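PDB 3VDG: probable glucarate dehydratase from Mycobacterium smegmatis str. MC2 155, which probably dehydrates glucarate or a related acid sugar, as a metal-dependent member of the enolase superfamily. Local coordinates for residues V131-R134 with V135-P138; R202-I205 with D206-F210; A412-E415 with Q416-R419. All coordinates share one frame; numbering follows the deposited sequence.

Contact 1: V131-R134 with V135-P138; sequences VVDR and VFSP
The amide of F136 donates to the carbonyl oxygen of V132 (N to O 2.8 Å), the straightest of three bonds that make up the first turns of helix 131-151, part of the helical bundle in the N-terminal capping domain of the enolase fold. V135 N reaches V131 O at 3.1 Å, and S137 N reaches D133 O at 2.9 Å. The next bond in the series cannot form, because P138 has no amide hydrogen; its CD sits 3.3 Å from R134 O instead, and the helix kinks there.

The buried polar ends look outside this turn. D133 OD1 makes salt bridges with R104 and R325, which suit an acid at a site shut off from solvent, while S137 OG bonds to the carbonyl oxygen of H317. R134 bends at CG-CD (chi3 -73°), which turns its guanidinium back along the helix so that NE meets S130 O.

Among the apolar groups, the branched valines pack against helices 79-92 and 100-111: V131 and V135 touch R84, V135 also A88 and I107. One turn apart on the same side of the helix, V131 CG1 and V135 CG2 lie 4.2 Å from each other.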
ATOM      1  N   VAL A 131       2.701  18.413  -4.869  1.00 28.09           N
ATOM      2  CA  VAL A 131       1.648  19.392  -4.623  1.00 26.76           C
ATOM      3  C   VAL A 131       0.280  18.709  -4.556  1.00 18.96           C
ATOM      4  O   VAL A 131      -0.542  19.050  -3.709  1.00 24.99           O
ATOM      5  CB  VAL A 131       1.610  20.495  -5.694  1.00 34.61           C
ATOM      6  CG1 VAL A 131       0.381  21.377  -5.485  1.00 25.27           C
ATOM      7  CG2 VAL A 131       2.874  21.341  -5.611  1.00 35.18           C
ATOM      8  N   VAL A 132       0.041  17.745  -5.437  1.00 20.24           N
ATOM      9  CA  VAL A 132      -1.235  17.045  -5.449  1.00 25.92           C
ATOM     10  C   VAL A 132      -1.439  16.340  -4.103  1.00 27.79           C
ATOM     11  O   VAL A 132      -2.503  16.420  -3.483  1.00 23.92           O
ATOM     12  CB  VAL A 132      -1.317  16.046  -6.608  1.00 26.68           C
ATOM     13  CG1 VAL A 132      -2.513  15.116  -6.442  1.00 26.70           C
ATOM     14  CG2 VAL A 132      -1.418  16.805  -7.931  1.00 28.88           C
ATOM     15  N   ASP A 133      -0.403  15.668  -3.629  1.00 18.54           N
ATOM     16  CA  ASP A 133      -0.534  14.960  -2.341  1.00 19.99           C
ATOM     17  C   ASP A 133      -0.808  15.871  -1.143  1.00 20.63           C
ATOM     18  O   ASP A 133      -1.602  15.515  -0.281  1.00 23.38           O
ATOM     19  CB  ASP A 133       0.632  13.993  -2.112  1.00 25.11           C
ATOM     20  CG  ASP A 133       0.496  12.704  -2.955  1.00 36.84           C
ATOM     21  OD1 ASP A 133      -0.648  12.238  -3.198  1.00 30.63           O
ATOM     22  OD2 ASP A 133       1.529  12.142  -3.377  1.00 30.71           O
ATOM     23  N   ARG A 134      -0.161  17.036  -1.084  1.00 19.31           N
ATOM     24  CA  ARG A 134      -0.414  17.994  -0.011  1.00 19.50           C
ATOM     25  C   ARG A 134      -1.850  18.517  -0.053  1.00 22.06           C
ATOM     26  O   ARG A 134      -2.455  18.759   0.991  1.00 19.27           O
ATOM     27  CB  ARG A 134       0.572  19.170  -0.089  1.00 22.10           C
ATOM     28  CG  ARG A 134       1.919  18.876   0.558  1.00 35.61           C
ATOM     29  CD  ARG A 134       2.861  20.064   0.416  1.00 33.53           C
ATOM     30  NE  ARG A 134       3.335  20.166  -0.960  1.00 40.46           N
ATOM     31  CZ  ARG A 134       4.179  21.097  -1.392  1.00 69.97           C
ATOM     32  NH1 ARG A 134       4.654  22.027  -0.559  1.00 39.42           N
ATOM     33  NH2 ARG A 134       4.556  21.086  -2.661  1.00 38.83           N
ATOM     34  N   VAL A 135      -2.390  18.700  -1.260  1.00 21.42           N
ATOM     35  CA  VAL A 135      -3.763  19.220  -1.400  1.00 20.90           C
ATOM     36  C   VAL A 135      -4.807  18.135  -1.136  1.00 19.68           C
ATOM     37  O   VAL A 135      -5.789  18.379  -0.465  1.00 21.36           O
ATOM     38  CB  VAL A 135      -3.974  19.875  -2.776  1.00 21.50           C
ATOM     39  CG1 VAL A 135      -5.420  20.339  -2.925  1.00 20.12           C
ATOM     40  CG2 VAL A 135      -2.997  21.049  -2.939  1.00 18.61           C
ATOM     41  N   PHE A 136      -4.541  16.924  -1.626  1.00 18.86           N
ATOM     42  CA  PHE A 136      -5.439  15.776  -1.467  1.00 19.93           C
ATOM     43  C   PHE A 136      -5.511  15.342  -0.008  1.00 22.15           C
ATOM     44  O   PHE A 136      -6.581  15.012   0.506  1.00 20.16           O
ATOM     45  CB  PHE A 136      -4.920  14.635  -2.361  1.00 16.50           C
ATOM     46  CG  PHE A 136      -5.580  13.288  -2.144  1.00 19.90           C
ATOM     47  CD1 PHE A 136      -6.955  13.123  -2.268  1.00 19.07           C
ATOM     48  CD2 PHE A 136      -4.797  12.158  -1.898  1.00 19.13           C
ATOM     49  CE1 PHE A 136      -7.543  11.872  -2.096  1.00 22.63           C
ATOM     50  CE2 PHE A 136      -5.376  10.909  -1.725  1.00 19.25           C
ATOM     51  CZ  PHE A 136      -6.755  10.763  -1.829  1.00 22.35           C
ATOM     52  N   SER A 137      -4.366  15.354   0.667  1.00 17.99           N
ATOM     53  CA  SER A 137      -4.300  14.834   2.028  1.00 18.74           C
ATOM     54  C   SER A 137      -5.487  15.176   2.962  1.00 18.27           C
ATOM     55  O   SER A 137      -6.152  14.269   3.472  1.00 21.08           O
ATOM     56  CB  SER A 137      -2.973  15.256   2.680  1.00 19.60           C
ATOM     57  OG  SER A 137      -2.917  14.756   3.994  1.00 24.68           O
ATOM     58  N   PRO A 138      -5.745  16.479   3.231  1.00 18.31           N
ATOM     59  CA  PRO A 138      -6.819  16.783   4.188  1.00 19.63           C
ATOM     60  C   PRO A 138      -8.205  16.310   3.736  1.00 19.85           C
ATOM     61  O   PRO A 138      -9.058  15.975   4.574  1.00 18.05           O
ATOM     62  CB  PRO A 138      -6.811  18.323   4.261  1.00 20.44           C
ATOM     63  CG  PRO A 138      -6.192  18.760   2.968  1.00 18.93           C
ATOM     64  CD  PRO A 138      -5.129  17.706   2.687  1.00 17.72           C
TER

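Contact 2: R202-I205 with D206-F210; sequences RRMI and DEYGF
I205 O receives the amide of G209 at 2.8 Å, the last backbone bond as helix 194-208 ends and the chain turns toward strand 213-216. This is the helix of a beta-alpha-beta unit in the enolase-type barrel domain, following strand 166-174 and preceding strand 213-216 in the chain. G209 has positive phi (83°), where a side chain would press on the carbonyl oxygen of Y208, so glycine is the natural residue at this exit.

Before it the helical bonds run in order. D206 N is satisfied by R202 O at 2.9 Å and Y208 N by M204 O at 2.9 Å. E207 N is shared: it gives a longer bond to R203 O (3.3 Å) and a weak one to M204 O, so that M204 O accepts from two amides. The same oxygen lies at the edge of the Y208 ring, near its plane. The F210 carbonyl oxygen has a weak bond from H239 NE2.

Charged side chains suit the outer surface. R203 extends to a cation-pi contact with W188, and the R202 side chain touches F236. On the buried side M204 rests on A171 and L173, and F210 on F169 and A171, of strand 166-174, apolar groups suited to this interior face.

The M204 chain leaves with CG anti to its backbone N (chi1 -160°), which carries it to the rim of the F210 ring. Y208 CB lies over one face of that ring, while I205 CG1 approaches F210 CB. M204 SD makes an oblique Met-aromatic contact 5.2 Å from the ring centroid of F210, and M204 CG comes in at the ring edge, 3.9 Å from F210 CE2.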
ATOM      1  N   ARG A 202      13.224  18.015  31.056  1.00 25.23           N
ATOM      2  CA  ARG A 202      12.619  17.625  32.332  1.00 29.82           C
ATOM      3  C   ARG A 202      11.191  18.139  32.448  1.00 29.61           C
ATOM      4  O   ARG A 202      10.284  17.406  32.864  1.00 32.95           O
ATOM      5  CB  ARG A 202      13.442  18.151  33.506  1.00 31.90           C
ATOM      6  CG  ARG A 202      14.751  17.436  33.729  1.00 36.54           C
ATOM      7  CD  ARG A 202      15.405  17.958  34.998  1.00 51.69           C
ATOM      8  NE  ARG A 202      16.835  17.676  35.044  1.00 37.77           N
ATOM      9  CZ  ARG A 202      17.341  16.466  35.238  1.00 36.42           C
ATOM     10  NH1 ARG A 202      16.530  15.427  35.390  1.00 40.30           N
ATOM     11  NH2 ARG A 202      18.652  16.291  35.274  1.00 43.86           N
ATOM     12  N   ARG A 203      10.987  19.402  32.082  1.00 26.92           N
ATOM     13  CA  ARG A 203       9.674  20.006  32.170  1.00 29.43           C
ATOM     14  C   ARG A 203       8.704  19.268  31.249  1.00 33.86           C
ATOM     15  O   ARG A 203       7.591  18.942  31.637  1.00 32.49           O
ATOM     16  CB  ARG A 203       9.747  21.488  31.798  1.00 31.47           C
ATOM     17  CG  ARG A 203       8.471  22.276  32.060  1.00 34.77           C
ATOM     18  CD  ARG A 203       8.697  23.773  31.853  1.00 47.03           C
ATOM     19  NE  ARG A 203       7.572  24.586  32.326  1.00 55.26           N
ATOM     20  CZ  ARG A 203       6.557  24.996  31.562  1.00 72.28           C
ATOM     21  NH1 ARG A 203       6.502  24.678  30.277  1.00 75.98           N
ATOM     22  NH2 ARG A 203       5.586  25.731  32.082  1.00 60.04           N
ATOM     23  N   MET A 204       9.139  18.996  30.023  1.00 30.26           N
ATOM     24  CA  MET A 204       8.265  18.362  29.028  1.00 29.29           C
ATOM     25  C   MET A 204       7.951  16.908  29.394  1.00 29.31           C
ATOM     26  O   MET A 204       6.805  16.452  29.310  1.00 30.63           O
ATOM     27  CB  MET A 204       8.921  18.432  27.649  1.00 32.25           C
ATOM     28  CG  MET A 204       7.958  18.248  26.494  1.00 28.78           C
ATOM     29  SD  MET A 204       8.842  18.214  24.904  1.00 27.37           S
ATOM     30  CE  MET A 204       9.175  19.950  24.675  1.00 21.51           C
ATOM     31  N   ILE A 205       8.965  16.178  29.824  1.00 22.91           N
ATOM     32  CA  ILE A 205       8.780  14.781  30.168  1.00 23.84           C
ATOM     33  C   ILE A 205       8.004  14.556  31.478  1.00 45.21           C
ATOM     34  O   ILE A 205       7.263  13.580  31.600  1.00 34.48           O
ATOM     35  CB  ILE A 205      10.120  14.046  30.196  1.00 23.40           C
ATOM     36  CG1 ILE A 205      10.662  13.919  28.755  1.00 28.42           C
ATOM     37  CG2 ILE A 205       9.966  12.680  30.840  1.00 28.63           C
ATOM     38  CD1 ILE A 205      12.131  13.584  28.677  1.00 30.26           C
ATOM     39  N   ASP A 206       8.158  15.455  32.448  1.00 38.32           N
ATOM     40  CA  ASP A 206       7.305  15.441  33.652  1.00 27.44           C
ATOM     41  C   ASP A 206       5.843  15.590  33.265  1.00 37.30           C
ATOM     42  O   ASP A 206       4.979  14.965  33.853  1.00 34.17           O
ATOM     43  CB  ASP A 206       7.664  16.588  34.603  1.00 45.07           C
ATOM     44  CG  ASP A 206       8.954  16.332  35.368  1.00 51.55           C
ATOM     45  OD1 ASP A 206       9.459  15.198  35.296  1.00 45.65           O
ATOM     46  OD2 ASP A 206       9.464  17.263  36.033  1.00 65.83           O
ATOM     47  N   GLU A 207       5.566  16.448  32.291  1.00 30.78           N
ATOM     48  CA  GLU A 207       4.191  16.736  31.913  1.00 31.53           C
ATOM     49  C   GLU A 207       3.595  15.635  31.000  1.00 41.21           C
ATOM     50  O   GLU A 207       2.459  15.219  31.195  1.00 34.31           O
ATOM     51  CB  GLU A 207       4.116  18.138  31.294  1.00 35.71           C
ATOM     52  CG  GLU A 207       2.859  18.489  30.517  1.00 41.80           C
ATOM     53  CD  GLU A 207       1.695  18.889  31.397  1.00 91.07           C
ATOM     54  OE1 GLU A 207       1.805  18.775  32.637  1.00 69.64           O
ATOM     55  OE2 GLU A 207       0.664  19.315  30.835  1.00 87.35           O
ATOM     56  N   TYR A 208       4.372  15.124  30.048  1.00 31.78           N
ATOM     57  CA  TYR A 208       3.835  14.212  29.026  1.00 27.98           C
ATOM     58  C   TYR A 208       4.249  12.755  29.143  1.00 27.03           C
ATOM     59  O   TYR A 208       3.548  11.872  28.661  1.00 29.39           O
ATOM     60  CB  TYR A 208       4.164  14.740  27.621  1.00 22.65           C
ATOM     61  CG  TYR A 208       3.408  16.014  27.317  1.00 27.89           C
ATOM     62  CD1 TYR A 208       2.129  15.969  26.794  1.00 26.71           C
ATOM     63  CD2 TYR A 208       3.962  17.254  27.578  1.00 27.15           C
ATOM     64  CE1 TYR A 208       1.414  17.122  26.532  1.00 31.14           C
ATOM     65  CE2 TYR A 208       3.247  18.422  27.315  1.00 28.05           C
ATOM     66  CZ  TYR A 208       1.979  18.342  26.785  1.00 35.70           C
ATOM     67  OH  TYR A 208       1.259  19.487  26.509  1.00 34.74           O
ATOM     68  N   GLY A 209       5.393  12.489  29.762  1.00 25.75           N
ATOM     69  CA  GLY A 209       5.845  11.111  29.940  1.00 24.00           C
ATOM     70  C   GLY A 209       6.571  10.520  28.742  1.00 28.48           C
ATOM     71  O   GLY A 209       6.791   9.311  28.698  1.00 22.20           O
ATOM     72  N   PHE A 210       6.968  11.363  27.778  1.00 23.82           N
ATOM     73  CA  PHE A 210       7.643  10.876  26.569  1.00 24.35           C
ATOM     74  C   PHE A 210       8.822   9.977  26.925  1.00 31.00           C
ATOM     75  O   PHE A 210       9.582  10.281  27.831  1.00 28.11           O
ATOM     76  CB  PHE A 210       8.130  12.044  25.700  1.00 21.36           C
ATOM     77  CG  PHE A 210       7.041  12.957  25.232  1.00 23.46           C
ATOM     78  CD1 PHE A 210       5.942  12.460  24.536  1.00 29.66           C
ATOM     79  CD2 PHE A 210       7.137  14.335  25.432  1.00 23.64           C
ATOM     80  CE1 PHE A 210       4.946  13.311  24.082  1.00 22.41           C
ATOM     81  CE2 PHE A 210       6.147  15.187  24.985  1.00 23.23           C
ATOM     82  CZ  PHE A 210       5.047  14.681  24.306  1.00 26.28           C
TER

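Contact 3: A412-E415 with Q416-R419; sequences ALHE and QYLR
Four successive backbone bonds tie A412-E415 to Q416-R419 in regular alpha-helical fashion, from Q416 N on A412 O (2.9 Å) through R419 N on E415 O (3.0 Å). Between them, L418 N bonds to H414 O, and Y417 N reaches L413 O from above the carbonyl plane, 38° out of it.

One turn apart, H414 and L418 make a CH-pi contact: L418 CG lies over one face of the imidazole, 4.3 Å from the ring centroid of H414 and displaced toward its rim. L418 CD1 also approaches H414 NE2 at 3.7 Å. The imidazole is held from its other nitrogen, since H414 ND1 bonds to the carbonyl oxygen of P37.

On the solvent side E415 and R419 form a salt bridge, OE2 of E415 to NE of R419 at 3.2 Å. Its hydrogen bond is weak and the carboxylate and guanidinium planes stand 41° apart; R419 is poorly ordered, as suits a loosely held surface pair. The bend in E415 at CB-CG (chi2 64°) swings the carboxylate toward R419.

L413 and Q416 run side by side, with L413 CD2 3.5 Å from Q416 NE2, an amide nitrogen bonded to A39 O and E378 OE2. Through L413, H414 and Y417 the helix packs on strand 30-41, while Q416 and Y417 also touch Y55 and L57 of strand 55-65.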
ATOM      1  N   ALA A 412     -12.723  31.276  17.369  1.00 24.08           N
ATOM      2  CA  ALA A 412     -11.721  32.063  18.086  1.00 29.05           C
ATOM      3  C   ALA A 412     -10.364  31.994  17.402  1.00 34.22           C
ATOM      4  O   ALA A 412      -9.690  33.014  17.245  1.00 28.67           O
ATOM      5  CB  ALA A 412     -11.606  31.604  19.529  1.00 27.24           C
ATOM      6  N   LEU A 413      -9.945  30.797  16.988  1.00 26.71           N
ATOM      7  CA  LEU A 413      -8.646  30.687  16.304  1.00 21.06           C
ATOM      8  C   LEU A 413      -8.693  31.237  14.887  1.00 21.35           C
ATOM      9  O   LEU A 413      -7.666  31.627  14.337  1.00 25.91           O
ATOM     10  CB  LEU A 413      -8.102  29.251  16.319  1.00 24.16           C
ATOM     11  CG  LEU A 413      -7.853  28.641  17.699  1.00 27.71           C
ATOM     12  CD1 LEU A 413      -7.225  27.263  17.517  1.00 24.34           C
ATOM     13  CD2 LEU A 413      -6.968  29.515  18.574  1.00 27.30           C
ATOM     14  N   HIS A 414      -9.874  31.254  14.274  1.00 21.79           N
ATOM     15  CA  HIS A 414      -9.988  31.888  12.979  1.00 21.94           C
ATOM     16  C   HIS A 414      -9.868  33.390  13.133  1.00 26.33           C
ATOM     17  O   HIS A 414      -9.245  34.060  12.315  1.00 25.46           O
ATOM     18  CB  HIS A 414     -11.298  31.528  12.293  1.00 20.69           C
ATOM     19  CG  HIS A 414     -11.502  32.251  10.980  1.00 23.66           C
ATOM     20  ND1 HIS A 414     -10.661  32.108   9.932  1.00 29.31           N
ATOM     21  CD2 HIS A 414     -12.490  33.148  10.571  1.00 27.49           C
ATOM     22  CE1 HIS A 414     -11.090  32.862   8.903  1.00 30.75           C
ATOM     23  NE2 HIS A 414     -12.212  33.502   9.298  1.00 32.13           N
ATOM     24  N   GLU A 415     -10.466  33.922  14.196  1.00 27.24           N
ATOM     25  CA  GLU A 415     -10.414  35.366  14.457  1.00 31.74           C
ATOM     26  C   GLU A 415      -8.954  35.759  14.749  1.00 30.62           C
ATOM     27  O   GLU A 415      -8.463  36.771  14.269  1.00 31.07           O
ATOM     28  CB  GLU A 415     -11.347  35.728  15.626  1.00 31.78           C
ATOM     29  CG  GLU A 415     -11.227  37.160  16.145  1.00 60.75           C
ATOM     30  CD  GLU A 415     -11.622  38.235  15.132  1.00116.22           C
ATOM     31  OE1 GLU A 415     -12.339  37.930  14.154  1.00 57.14           O
ATOM     32  OE2 GLU A 415     -11.214  39.404  15.324  1.00 81.46           O
ATOM     33  N   GLN A 416      -8.265  34.928  15.522  1.00 26.84           N
ATOM     34  CA  GLN A 416      -6.829  35.093  15.768  1.00 25.55           C
ATOM     35  C   GLN A 416      -6.007  35.130  14.470  1.00 29.50           C
ATOM     36  O   GLN A 416      -5.150  35.997  14.284  1.00 29.65           O
ATOM     37  CB  GLN A 416      -6.357  34.009  16.737  1.00 28.09           C
ATOM     38  CG  GLN A 416      -4.968  34.219  17.306  1.00 30.12           C
ATOM     39  CD  GLN A 416      -4.785  33.516  18.632  1.00 43.70           C
ATOM     40  OE1 GLN A 416      -4.761  34.154  19.680  1.00 39.99           O
ATOM     41  NE2 GLN A 416      -4.660  32.197  18.598  1.00 26.77           N
ATOM     42  N   TYR A 417      -6.289  34.223  13.543  1.00 26.90           N
ATOM     43  CA  TYR A 417      -5.656  34.274  12.230  1.00 24.69           C
ATOM     44  C   TYR A 417      -5.900  35.587  11.488  1.00 33.82           C
ATOM     45  O   TYR A 417      -4.974  36.156  10.913  1.00 32.23           O
ATOM     46  CB  TYR A 417      -6.118  33.092  11.377  1.00 22.94           C
ATOM     47  CG  TYR A 417      -5.834  33.194   9.898  1.00 26.53           C
ATOM     48  CD1 TYR A 417      -4.645  32.704   9.356  1.00 23.03           C
ATOM     49  CD2 TYR A 417      -6.770  33.758   9.031  1.00 25.98           C
ATOM     50  CE1 TYR A 417      -4.399  32.785   7.997  1.00 23.71           C
ATOM     51  CE2 TYR A 417      -6.529  33.848   7.680  1.00 21.69           C
ATOM     52  CZ  TYR A 417      -5.346  33.351   7.167  1.00 24.06           C
ATOM     53  OH  TYR A 417      -5.114  33.432   5.820  1.00 29.43           O
ATOM     54  N   LEU A 418      -7.145  36.057  11.469  1.00 29.00           N
ATOM     55  CA  LEU A 418      -7.451  37.303  10.764  1.00 31.51           C
ATOM     56  C   LEU A 418      -6.637  38.450  11.378  1.00 34.71           C
ATOM     57  O   LEU A 418      -6.028  39.235  10.663  1.00 39.33           O
ATOM     58  CB  LEU A 418      -8.957  37.614  10.808  1.00 32.20           C
ATOM     59  CG  LEU A 418      -9.839  36.673   9.976  1.00 31.67           C
ATOM     60  CD1 LEU A 418     -11.324  36.958  10.184  1.00 30.37           C
ATOM     61  CD2 LEU A 418      -9.468  36.755   8.498  1.00 27.90           C
ATOM     62  N   ARG A 419      -6.589  38.494  12.706  1.00 30.60           N
ATOM     63  CA  ARG A 419      -5.955  39.606  13.422  1.00 36.86           C
ATOM     64  C   ARG A 419      -4.431  39.561  13.453  1.00 55.94           C
ATOM     65  O   ARG A 419      -3.797  40.604  13.459  1.00 34.72           O
ATOM     66  CB  ARG A 419      -6.490  39.705  14.856  1.00 33.10           C
ATOM     67  CG  ARG A 419      -7.862  40.368  14.967  1.00 59.53           C
ATOM     68  CD  ARG A 419      -8.259  40.599  16.425  1.00 98.32           C
ATOM     69  NE  ARG A 419      -8.603  39.356  17.119  1.00121.80           N
ATOM     70  CZ  ARG A 419      -7.756  38.637  17.856  1.00112.70           C
ATOM     71  NH1 ARG A 419      -6.497  39.031  18.012  1.00 87.25           N
ATOM     72  NH2 ARG A 419      -8.170  37.518  18.440  1.00 49.81           N
TER

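In the fold
The contacts follow one another along the chain, each within a different helix: contact 1 at the start of helix 131-151, contact 2 at the end of helix 194-208, contact 3 in helix 407-420. Contacts 1 and 2 lie on opposite sides of the chain's centre, their centres 33 Å apart; contact 3 is 24 Å from the first and 30 Å from the second, centre to centre, and none touches another. Contact 2 belongs to the barrel, whereas contact 1 belongs to the capping helices and contact 3 packs on the antiparallel sheet containing strands 30-41 and 55-65. A helix late in the sequence thus packs on the sheet formed early in it, joining distant parts of the chain.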